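Local atomic coordinates of putative protein (Neisseria meningitidis, PDB entry 2O3G), a protein that is a UPF0053-family membrane protein of unknown detailed function that may bind flavin adenine dinucleotide; this piece is its C-terminal transporter-associated domain. Residues A[17-23]-A[83-88]. Numbering follows the deposited sequence.
Sequences ESLTVEG and IERVKI
Two antiparallel strands pair here at one side of the four-stranded sheet of the transporter-associated (CorC_HlyC) domain. Residues 20-22 form a short outermost strand of this sheet. Residues 83-88 belong to the long strand 82-90, which pairs on its other side with strand 71-79. The axes of strands 20-22 and 83-88 approach to 4.4 Å, with 151° between their N-to-C directions. Leu19 has positive phi (70°/66°) where the loop turns into the strand. Thr20 and Lys87 are a non-hydrogen-bonded pair, CA to CA 4.2 Å. Val21 and Val86 are a hydrogen-bonded pair, CA to CA 5.2 Å. Val21 N donates to Val86 O at 2.7 Å, though the place of this oxygen is less certain, and Val86 N to Val21 O at a very short 2.4 Å. Ile88 N to Leu19 O (3.0 Å) and Gly23 N to Glu84 O (3.2 Å) extend the bonding. Glu84 (phi/psi -85°/-48°) and Arg85 both face Glu77, a classic beta bulge between strands 82-90 and 71-79. Gly23 CA is 3.3 Å from Ile83 O; a CB there would clash with that oxygen.

Val21 and Val86 share the sheet face covered by helix 48-56, where both touch Val48. Val21 CG2 lies 4.2 Å from Val86 CG1 and 4.0 Å from Ile88 CD1. Thr20, Arg85 and Lys87 occupy the other face. The extended Lys87 side chain (chi1 to chi3 t) reaches the turn before the edge strand. Its NZ makes a long salt bridge to Glu17 OE1 (3.7 Å) and a weak hydrogen bond to Ser18 OG (3.3 Å). Arg85 reaches diagonally across strand 20-22; one guanidinium face lies over Val21 C and Glu22 N, and at its edge NH2 donates to Thr20 OG1 at 2.9 Å.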
# COMPACT_ATOMS: atom_id res chain seq x y z
N GLU A 17 14.74 -2.61 9.11
CA GLU A 17 14.16 -1.71 8.04
C GLU A 17 13.06 -0.67 8.45
O GLU A 17 11.85 -1.00 8.57
CB GLU A 17 13.69 -2.54 6.84
CG GLU A 17 14.66 -2.55 5.65
CD GLU A 17 14.39 -1.41 4.63
OE1 GLU A 17 14.70 -0.23 4.97
OE2 GLU A 17 13.90 -1.70 3.49
N SER A 18 13.53 0.57 8.69
CA SER A 18 12.80 1.90 8.48
C SER A 18 11.46 2.08 7.61
O SER A 18 11.52 2.32 6.36
CB SER A 18 13.84 3.00 8.05
OG SER A 18 14.35 2.82 6.73
N LEU A 19 10.30 2.06 8.30
CA LEU A 19 8.97 2.47 7.73
C LEU A 19 8.35 1.55 6.69
O LEU A 19 8.23 1.91 5.47
CB LEU A 19 9.08 3.80 7.09
CG LEU A 19 9.20 4.89 8.09
CD1 LEU A 19 9.79 5.95 7.16
CD2 LEU A 19 7.84 5.21 8.70
N THR A 20 7.99 0.36 7.13
CA THR A 20 7.54 -0.60 6.17
C THR A 20 6.45 -1.41 6.82
O THR A 20 6.44 -1.64 8.03
CB THR A 20 8.69 -1.54 5.69
OG1 THR A 20 9.26 -2.13 6.84
CG2 THR A 20 9.76 -0.81 4.90
N VAL A 21 5.51 -1.83 6.00
CA VAL A 21 4.41 -2.61 6.52
C VAL A 21 4.29 -3.77 5.61
O VAL A 21 4.79 -3.78 4.42
CB VAL A 21 3.06 -1.86 6.48
CG1 VAL A 21 3.03 -0.80 7.51
CG2 VAL A 21 2.84 -1.31 5.15
N GLU A 22 3.62 -4.76 6.18
CA GLU A 22 3.13 -5.84 5.36
C GLU A 22 1.98 -5.49 4.43
O GLU A 22 0.97 -4.85 4.81
CB GLU A 22 2.78 -7.02 6.20
CG GLU A 22 1.88 -6.70 7.35
CD GLU A 22 1.46 -8.03 8.07
OE1 GLU A 22 0.27 -8.12 8.60
OE2 GLU A 22 2.35 -8.96 8.04
N GLY A 23 2.18 -5.92 3.19
CA GLY A 23 1.16 -6.01 2.17
C GLY A 23 -0.28 -6.23 2.61
O GLY A 23 -1.20 -5.80 1.92
N ILE A 83 2.42 -9.64 -2.01
CA ILE A 83 3.21 -8.47 -1.67
C ILE A 83 3.45 -8.61 -0.20
O ILE A 83 2.56 -8.51 0.62
CB ILE A 83 2.44 -7.20 -1.92
CG1 ILE A 83 2.22 -6.99 -3.41
CG2 ILE A 83 3.23 -6.03 -1.52
CD1 ILE A 83 0.95 -6.19 -3.70
N GLU A 84 4.70 -8.86 0.14
CA GLU A 84 5.03 -9.19 1.51
C GLU A 84 5.25 -7.93 2.39
O GLU A 84 4.70 -7.83 3.53
CB GLU A 84 6.24 -10.17 1.50
CG GLU A 84 6.61 -10.75 2.90
CD GLU A 84 5.74 -11.93 3.29
OE1 GLU A 84 6.27 -12.95 3.84
OE2 GLU A 84 4.51 -11.85 3.00
N ARG A 85 6.08 -7.00 1.86
CA ARG A 85 6.49 -5.74 2.57
C ARG A 85 6.40 -4.55 1.68
O ARG A 85 6.90 -4.57 0.51
CB ARG A 85 7.98 -5.77 2.98
CG ARG A 85 8.24 -6.57 4.15
CD ARG A 85 8.69 -5.78 5.32
NE ARG A 85 7.98 -6.42 6.41
CZ ARG A 85 7.68 -5.85 7.57
NH1 ARG A 85 6.99 -6.56 8.46
NH2 ARG A 85 8.07 -4.60 7.84
N VAL A 86 5.81 -3.50 2.25
CA VAL A 86 5.84 -2.24 1.52
C VAL A 86 6.46 -1.10 2.34
O VAL A 86 6.37 -1.07 3.60
CB VAL A 86 4.48 -1.95 0.78
CG1 VAL A 86 3.43 -2.85 1.26
CG2 VAL A 86 4.05 -0.52 0.93
N LYS A 87 7.17 -0.25 1.62
CA LYS A 87 7.88 0.91 2.23
C LYS A 87 7.04 2.18 1.98
O LYS A 87 6.80 2.54 0.82
CB LYS A 87 9.28 1.10 1.57
CG LYS A 87 10.21 2.17 2.26
CD LYS A 87 11.46 2.66 1.48
CE LYS A 87 12.55 3.22 2.49
NZ LYS A 87 12.57 2.64 4.00
N ILE A 88 6.59 2.81 3.07
CA ILE A 88 5.86 4.06 2.97
C ILE A 88 6.83 5.25 3.06
O ILE A 88 7.52 5.45 4.15
CB ILE A 88 4.96 4.31 4.14
CG1 ILE A 88 4.16 3.13 4.69
CG2 ILE A 88 4.01 5.25 3.68
CD1 ILE A 88 3.21 2.47 3.78